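Local atomic coordinates of uridylate kinase (Bacillus anthracis, PDB entry 2JJX), a protein that catalyses the ATP-dependent phosphorylation of UMP to UDP in pyrimidine biosynthesis and carries, besides its active site, an allosteric nucleotide-binding site. Residues Y12-A23 with M160-Q170; I56-F64 with G83-L94. All coordinates share one frame; numbering follows the deposited sequence.

Contact 1 of 2, residues Y12-A23 with M160-Q170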
# COMPACT_ATOMS: atom_id res chain seq x y z
N TYR A 12 25.69 -10.28 -27.24
CA TYR A 12 25.24 -9.61 -26.04
C TYR A 12 24.95 -10.63 -24.95
O TYR A 12 24.43 -11.71 -25.21
CB TYR A 12 23.98 -8.81 -26.34
CG TYR A 12 24.09 -7.96 -27.57
CD1 TYR A 12 24.92 -6.84 -27.57
CD2 TYR A 12 23.24 -8.14 -28.66
CE1 TYR A 12 24.97 -5.96 -28.66
CE2 TYR A 12 23.27 -7.26 -29.76
CZ TYR A 12 24.14 -6.18 -29.75
OH TYR A 12 24.21 -5.32 -30.82
N LYS A 13 25.22 -10.26 -23.71
CA LYS A 13 24.90 -11.13 -22.59
C LYS A 13 23.50 -10.83 -22.05
O LYS A 13 22.82 -11.76 -21.59
CB LYS A 13 25.92 -10.96 -21.45
CG LYS A 13 27.37 -10.96 -21.87
CD LYS A 13 28.26 -11.41 -20.72
CE LYS A 13 28.79 -12.81 -20.94
NZ LYS A 13 30.01 -13.04 -20.12
N ARG A 14 23.09 -9.56 -22.05
CA ARG A 14 21.80 -9.10 -21.53
C ARG A 14 21.05 -8.31 -22.57
O ARG A 14 21.59 -7.41 -23.20
CB ARG A 14 21.98 -8.21 -20.30
CG ARG A 14 21.37 -8.75 -19.03
CD ARG A 14 20.36 -7.79 -18.45
NE ARG A 14 20.77 -7.19 -17.18
CZ ARG A 14 21.42 -7.81 -16.21
NH1 ARG A 14 21.81 -9.07 -16.34
NH2 ARG A 14 21.72 -7.16 -15.10
N VAL A 15 19.75 -8.55 -22.66
CA VAL A 15 18.95 -7.96 -23.74
C VAL A 15 17.49 -7.65 -23.36
O VAL A 15 16.86 -8.39 -22.63
CB VAL A 15 19.03 -8.95 -24.91
CG1 VAL A 15 17.68 -9.55 -25.22
CG2 VAL A 15 19.73 -8.32 -26.10
N LEU A 16 16.94 -6.58 -23.90
CA LEU A 16 15.54 -6.22 -23.66
C LEU A 16 14.81 -6.37 -24.96
O LEU A 16 15.18 -5.75 -25.95
CB LEU A 16 15.39 -4.75 -23.22
CG LEU A 16 14.04 -4.12 -22.84
CD1 LEU A 16 12.99 -4.17 -23.94
CD2 LEU A 16 13.50 -4.64 -21.52
N ILE A 17 13.76 -7.18 -24.95
CA ILE A 17 12.96 -7.34 -26.15
C ILE A 17 11.68 -6.51 -26.11
O ILE A 17 10.87 -6.67 -25.21
CB ILE A 17 12.65 -8.77 -26.45
CG1 ILE A 17 13.94 -9.56 -26.64
CG2 ILE A 17 11.77 -8.83 -27.68
CD1 ILE A 17 13.75 -11.08 -26.49
N LYS A 18 11.50 -5.63 -27.08
CA LYS A 18 10.29 -4.84 -27.14
C LYS A 18 9.40 -5.43 -28.22
O LYS A 18 9.80 -5.57 -29.38
CB LYS A 18 10.60 -3.36 -27.40
CG LYS A 18 9.64 -2.68 -28.34
CD LYS A 18 8.72 -1.76 -27.58
CE LYS A 18 8.09 -0.74 -28.54
NZ LYS A 18 7.04 -1.33 -29.44
N LEU A 19 8.22 -5.85 -27.76
CA LEU A 19 7.20 -6.51 -28.55
C LEU A 19 5.93 -5.66 -28.50
O LEU A 19 5.46 -5.31 -27.42
CB LEU A 19 6.84 -7.82 -27.85
CG LEU A 19 7.15 -9.21 -28.40
CD1 LEU A 19 7.29 -9.09 -29.90
CD2 LEU A 19 8.43 -9.70 -27.76
N SER A 20 5.32 -5.42 -29.66
CA SER A 20 4.06 -4.70 -29.70
C SER A 20 2.95 -5.69 -29.39
O SER A 20 3.07 -6.87 -29.68
CB SER A 20 3.83 -4.04 -31.07
OG SER A 20 3.45 -2.67 -30.95
N GLY A 21 1.86 -5.20 -28.81
CA GLY A 21 0.70 -6.02 -28.52
C GLY A 21 0.10 -6.64 -29.76
O GLY A 21 -0.42 -7.74 -29.73
N GLY A 22 0.21 -5.95 -30.88
CA GLY A 22 -0.32 -6.42 -32.14
C GLY A 22 0.27 -7.73 -32.64
O GLY A 22 -0.32 -8.42 -33.47
N ALA A 23 1.46 -8.06 -32.17
CA ALA A 23 2.13 -9.29 -32.59
C ALA A 23 1.50 -10.51 -31.93
O ALA A 23 1.83 -11.64 -32.30
CB ALA A 23 3.62 -9.24 -32.25
N MET A 160 18.28 -1.98 -16.43
CA MET A 160 18.63 -3.37 -16.24
C MET A 160 20.06 -3.67 -16.71
O MET A 160 20.55 -4.78 -16.54
CB MET A 160 17.58 -4.25 -16.94
CG MET A 160 17.28 -5.55 -16.22
SD MET A 160 16.18 -5.41 -14.83
CE MET A 160 16.58 -3.91 -14.12
N ASN A 161 20.73 -2.64 -17.21
CA ASN A 161 22.13 -2.73 -17.63
C ASN A 161 22.14 -3.64 -18.83
O ASN A 161 22.96 -4.55 -18.93
CB ASN A 161 23.02 -3.38 -16.57
CG ASN A 161 23.23 -2.52 -15.34
OD1 ASN A 161 22.65 -1.44 -15.21
ND2 ASN A 161 23.99 -3.04 -14.39
N SER A 162 21.15 -3.46 -19.69
CA SER A 162 21.06 -4.28 -20.89
C SER A 162 22.15 -3.92 -21.89
O SER A 162 22.71 -2.84 -21.84
CB SER A 162 19.66 -4.17 -21.49
OG SER A 162 18.74 -4.71 -20.56
N ASP A 163 22.52 -4.88 -22.74
CA ASP A 163 23.57 -4.66 -23.72
C ASP A 163 22.98 -4.08 -25.02
O ASP A 163 23.70 -3.51 -25.85
CB ASP A 163 24.23 -5.99 -24.05
CG ASP A 163 25.29 -6.39 -23.03
OD1 ASP A 163 25.76 -5.52 -22.28
OD2 ASP A 163 25.71 -7.57 -23.04
N ALA A 164 21.70 -4.34 -25.24
CA ALA A 164 21.02 -3.91 -26.46
C ALA A 164 19.50 -3.99 -26.27
O ALA A 164 19.03 -4.67 -25.37
CB ALA A 164 21.46 -4.75 -27.61
N ILE A 165 18.75 -3.26 -27.09
CA ILE A 165 17.30 -3.36 -27.07
C ILE A 165 16.88 -3.84 -28.44
O ILE A 165 17.21 -3.23 -29.44
CB ILE A 165 16.56 -2.07 -26.68
CG1 ILE A 165 15.07 -2.36 -26.61
CG2 ILE A 165 16.72 -1.03 -27.74
CD1 ILE A 165 14.21 -1.13 -26.57
N LEU A 166 16.23 -5.00 -28.50
CA LEU A 166 15.80 -5.51 -29.78
C LEU A 166 14.33 -5.14 -29.94
O LEU A 166 13.50 -5.50 -29.12
CB LEU A 166 16.02 -7.03 -29.86
CG LEU A 166 17.31 -7.58 -29.26
CD1 LEU A 166 17.05 -9.02 -28.89
CD2 LEU A 166 18.44 -7.49 -30.23
N VAL A 167 14.07 -4.27 -30.90
CA VAL A 167 12.72 -3.81 -31.16
C VAL A 167 12.10 -4.58 -32.32
O VAL A 167 12.40 -4.35 -33.50
CB VAL A 167 12.68 -2.31 -31.30
CG1 VAL A 167 14.07 -1.74 -31.20
CG2 VAL A 167 11.99 -1.90 -32.58
N ALA A 168 11.37 -5.62 -31.97
CA ALA A 168 10.73 -6.47 -32.95
C ALA A 168 9.59 -5.78 -33.71
O ALA A 168 8.63 -5.28 -33.12
CB ALA A 168 10.23 -7.74 -32.29
N LYS A 169 9.69 -5.79 -35.03
CA LYS A 169 8.67 -5.23 -35.91
C LYS A 169 8.02 -6.39 -36.65
O LYS A 169 8.62 -7.47 -36.78
CB LYS A 169 9.32 -4.30 -36.96
CG LYS A 169 9.48 -2.85 -36.52
CD LYS A 169 8.89 -2.61 -35.14
CE LYS A 169 8.56 -1.14 -34.92
NZ LYS A 169 9.50 -0.27 -35.69
N GLN A 170 6.79 -6.17 -37.12
CA GLN A 170 6.10 -7.17 -37.93
C GLN A 170 5.96 -6.67 -39.37
O GLN A 170 5.52 -5.55 -39.61
CB GLN A 170 4.75 -7.64 -37.34
CG GLN A 170 4.00 -6.66 -36.45
CD GLN A 170 2.56 -7.09 -36.17
OE1 GLN A 170 2.23 -8.28 -36.17
NE2 GLN A 170 1.69 -6.11 -35.92

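Contact 2 of 2, residues I56-F64 with G83-L94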
# COMPACT_ATOMS: atom_id res chain seq x y z
N ILE A 56 11.42 -8.61 -21.16
CA ILE A 56 10.47 -8.37 -22.25
C ILE A 56 9.50 -7.26 -21.89
O ILE A 56 9.03 -7.19 -20.76
CB ILE A 56 9.75 -9.67 -22.64
CG1 ILE A 56 10.75 -10.81 -22.83
CG2 ILE A 56 8.80 -9.47 -23.81
CD1 ILE A 56 10.15 -12.07 -23.38
N VAL A 57 9.23 -6.38 -22.85
CA VAL A 57 8.25 -5.31 -22.68
C VAL A 57 7.20 -5.42 -23.79
O VAL A 57 7.53 -5.44 -24.98
CB VAL A 57 8.91 -3.93 -22.59
CG1 VAL A 57 7.88 -2.83 -22.64
CG2 VAL A 57 9.72 -3.81 -21.32
N ILE A 58 5.94 -5.67 -23.42
CA ILE A 58 4.87 -5.83 -24.41
C ILE A 58 3.94 -4.61 -24.42
O ILE A 58 3.70 -4.02 -23.38
CB ILE A 58 4.02 -7.12 -24.19
CG1 ILE A 58 4.67 -8.04 -23.18
CG2 ILE A 58 3.76 -7.88 -25.50
CD1 ILE A 58 4.30 -9.47 -23.41
N GLY A 59 3.36 -4.31 -25.57
CA GLY A 59 2.38 -3.26 -25.69
C GLY A 59 0.99 -3.84 -25.45
O GLY A 59 0.85 -5.06 -25.35
N GLY A 60 -0.03 -2.99 -25.34
CA GLY A 60 -1.38 -3.49 -25.11
C GLY A 60 -2.30 -3.34 -26.28
O GLY A 60 -3.50 -3.30 -26.14
N GLY A 61 -1.72 -3.19 -27.46
CA GLY A 61 -2.46 -2.90 -28.67
C GLY A 61 -3.52 -3.87 -29.18
O GLY A 61 -4.43 -3.49 -29.92
N ASN A 62 -3.36 -5.15 -28.87
CA ASN A 62 -4.27 -6.18 -29.34
C ASN A 62 -5.53 -6.16 -28.48
O ASN A 62 -6.44 -6.93 -28.72
CB ASN A 62 -3.61 -7.55 -29.26
CG ASN A 62 -3.12 -7.87 -27.85
OD1 ASN A 62 -2.60 -7.00 -27.14
ND2 ASN A 62 -3.29 -9.12 -27.45
N ILE A 63 -5.55 -5.32 -27.46
CA ILE A 63 -6.70 -5.23 -26.57
C ILE A 63 -7.38 -3.88 -26.69
O ILE A 63 -8.60 -3.80 -26.79
CB ILE A 63 -6.27 -5.45 -25.11
CG1 ILE A 63 -5.62 -6.81 -24.92
CG2 ILE A 63 -7.42 -5.18 -24.17
CD1 ILE A 63 -5.12 -6.98 -23.51
N PHE A 64 -6.59 -2.82 -26.61
CA PHE A 64 -7.11 -1.47 -26.61
C PHE A 64 -6.29 -0.49 -27.43
O PHE A 64 -5.07 -0.44 -27.31
CB PHE A 64 -7.21 -0.95 -25.17
CG PHE A 64 -8.00 0.31 -25.03
CD1 PHE A 64 -9.33 0.34 -25.39
CD2 PHE A 64 -7.37 1.50 -24.69
CE1 PHE A 64 -10.04 1.51 -25.34
CE2 PHE A 64 -8.09 2.67 -24.62
CZ PHE A 64 -9.42 2.67 -24.95
N GLY A 83 -4.99 1.36 -21.61
CA GLY A 83 -4.00 0.76 -22.48
C GLY A 83 -2.94 0.01 -21.70
O GLY A 83 -2.51 -1.04 -22.12
N THR A 84 -2.58 0.55 -20.54
CA THR A 84 -1.59 -0.01 -19.64
C THR A 84 -2.03 -1.34 -19.01
O THR A 84 -1.20 -2.21 -18.69
CB THR A 84 -1.29 0.98 -18.56
OG1 THR A 84 -0.68 2.15 -19.10
CG2 THR A 84 -0.40 0.39 -17.48
N LEU A 85 -3.33 -1.45 -18.73
CA LEU A 85 -3.86 -2.67 -18.13
C LEU A 85 -3.71 -3.77 -19.18
O LEU A 85 -3.52 -4.94 -18.83
CB LEU A 85 -5.33 -2.50 -17.74
CG LEU A 85 -5.68 -2.28 -16.27
CD1 LEU A 85 -4.46 -1.81 -15.51
CD2 LEU A 85 -6.80 -1.25 -16.16
N GLY A 86 -3.77 -3.38 -20.45
CA GLY A 86 -3.60 -4.28 -21.58
C GLY A 86 -2.24 -4.97 -21.56
O GLY A 86 -2.14 -6.16 -21.82
N THR A 87 -1.19 -4.20 -21.30
CA THR A 87 0.18 -4.70 -21.27
C THR A 87 0.33 -5.75 -20.19
O THR A 87 1.12 -6.68 -20.36
CB THR A 87 1.24 -3.60 -21.12
OG1 THR A 87 1.26 -3.09 -19.77
CG2 THR A 87 1.00 -2.44 -22.10
N ILE A 88 -0.36 -5.57 -19.06
CA ILE A 88 -0.26 -6.50 -17.92
C ILE A 88 -0.93 -7.83 -18.24
O ILE A 88 -0.45 -8.92 -17.87
CB ILE A 88 -0.77 -5.88 -16.63
CG1 ILE A 88 0.15 -4.73 -16.22
CG2 ILE A 88 -0.74 -6.88 -15.49
CD1 ILE A 88 -0.56 -3.60 -15.61
N ILE A 89 -2.05 -7.73 -18.95
CA ILE A 89 -2.81 -8.90 -19.38
C ILE A 89 -1.93 -9.72 -20.31
O ILE A 89 -1.79 -10.92 -20.14
CB ILE A 89 -4.13 -8.48 -20.07
CG1 ILE A 89 -5.10 -7.87 -19.05
CG2 ILE A 89 -4.76 -9.62 -20.84
CD1 ILE A 89 -6.40 -7.43 -19.68
N ASN A 90 -1.30 -9.05 -21.27
CA ASN A 90 -0.41 -9.71 -22.24
C ASN A 90 0.80 -10.31 -21.54
O ASN A 90 1.26 -11.38 -21.92
CB ASN A 90 0.07 -8.72 -23.29
CG ASN A 90 -0.99 -8.37 -24.32
OD1 ASN A 90 -2.09 -8.92 -24.32
ND2 ASN A 90 -0.66 -7.44 -25.22
N SER A 91 1.33 -9.60 -20.55
CA SER A 91 2.48 -10.10 -19.80
C SER A 91 2.12 -11.44 -19.16
O SER A 91 2.84 -12.44 -19.30
CB SER A 91 2.88 -9.09 -18.71
OG SER A 91 3.39 -7.90 -19.29
N LEU A 92 0.99 -11.45 -18.47
CA LEU A 92 0.51 -12.64 -17.79
C LEU A 92 0.27 -13.79 -18.75
O LEU A 92 0.74 -14.90 -18.48
CB LEU A 92 -0.77 -12.34 -17.05
CG LEU A 92 -0.63 -11.89 -15.61
CD1 LEU A 92 0.76 -11.37 -15.28
CD2 LEU A 92 -1.74 -10.87 -15.33
N MET A 93 -0.43 -13.54 -19.86
CA MET A 93 -0.57 -14.55 -20.91
C MET A 93 0.80 -15.07 -21.32
O MET A 93 1.15 -16.20 -21.00
CB MET A 93 -1.25 -13.98 -22.15
CG MET A 93 -2.74 -14.28 -22.19
SD MET A 93 -3.19 -16.04 -22.42
CE MET A 93 -2.23 -16.41 -23.80
N LEU A 94 1.60 -14.24 -21.97
CA LEU A 94 2.97 -14.55 -22.36
C LEU A 94 3.70 -15.42 -21.34
O LEU A 94 4.41 -16.36 -21.69
CB LEU A 94 3.76 -13.24 -22.56
CG LEU A 94 4.88 -13.16 -23.60
CD1 LEU A 94 6.20 -12.84 -22.94
CD2 LEU A 94 5.00 -14.37 -24.49

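Contact 1 of 2, residues Y12-A23 with M160-Q170
Leu-16 is bonded through both its backbone N and O to Ala-164 and Leu-166, which sets the register of two neighbouring parallel strands, 14-19 and 164-169, whose axes differ in direction by 23°. Leu-16 N donates to Ala-164 O, and Leu-166 N donates back to Leu-16 O at 2.9 Å. Lys-18 N then reaches Leu-166 O, and Lys-18 O takes Ala-168 N, so the bonds alternate in direction as a parallel pair requires. Leu-166 CD1 lies 3.8 Å from Val-15 CG1 and 3.9 Å from Ile-17 CG1, between two side chains on the same face of the sheet. Leu-16 and Ile-165 run side by side on the other face.

Asp-163 turns its carboxylate to the backbone of Lys-13, whose N meets the anti lone pair of OD2 at 2.8 Å, with a weak second bond from Arg-14 N; Asp-163 N donates to Arg-14 O. Tyr-12 lays its ring over Ala-164, whose CB stands 3.7 Å from the ring centroid and 9° off the normal, a CH-pi contact; the Tyr-12 hydroxyl is hydrogen-bonded to His-221 NE2. The Arg-14 chain, bent at chi2 and chi3, brings NE to Met-160 O at the edge of the guanidinium. NH1 forms salt bridges with Glu-53 and Asp-131. These carboxylates and the Met-160 carbonyl probably compensate the buried charge and fix the guanidinium plane.

Contact 2 of 2, residues I56-F64 with G83-L94
Asn-90 of helix 76-101 supplies the polar grip on the loop after strand 53-58. Its ND2 donates twice: to Gly-59 O at 2.8 Å, in the plane of that carbonyl, and to Asn-62 OD1, also at 2.8 Å, along a nearly straight bond of 169°. Asn-62 OD1 lies in the amide plane of Asn-90, whereas Gly-59 O is tilted from it and its bond is clearly more bent. The two amide planes stand 45° apart, and the return bond from Asn-62 ND2 to Asn-90 OD1 is weak; that ND2 also reaches Ser-31 O. With CG between its backbone N and carbonyl carbon (chi1 56°), Asn-62 swings its amide back to the helix.

Close backbone approach is the second kind of interaction. Gly-60 and Gly-86 bring their CA atoms to 4.2 Å, a spacing made possible by the absence of side chains at both positions. Thr-87 sets CG2 3.4 Å from Gly-60 N, while its OG1 bonds to Thr-84 O and to Gly-140 N. Residues 59-61 form a glycine-rich turn at the C-terminal end of a parallel strand, a position that in relatives such as other bacterial UMP kinases contributes to binding the phosphoryl acceptor, so probably UMP here, although no ligand is seen at this turn.

Apolar contacts flank the polar ones. Ile-58 CD1 packs 3.7 Å from Leu-94 CG, and Ile-56 CD1 meets Leu-94 CD1 with the two side chains roughly perpendicular. Ile-63 CD1 rests 3.8 Å from Ile-89 CG2, and Ile-89 in turn packs against Ile-89 of the second subunit.

In the fold
From the N terminus, the chain runs through strand 14-19 and helix 34-48 before entering strand 53-58. Contact 2 then closes a short loop, 18 residues between its nearest ends, as helix 76-101 returns over the end of that strand. Contact 1 closes much later, when strand 164-169 pairs with strand 14-19, with 136 residues between the two segments, so contact 2 is nested within its loop. Strand 14-19 lies between 53-58 and 164-169 in the sheet, and Ile-17 O to Val-57 N and Leu-19 N to Val-57 O, both 2.9 Å, join the two contacts. Contact 1 thus ties central strands together, while contact 2 links the sheet to a helix at the subunit interface.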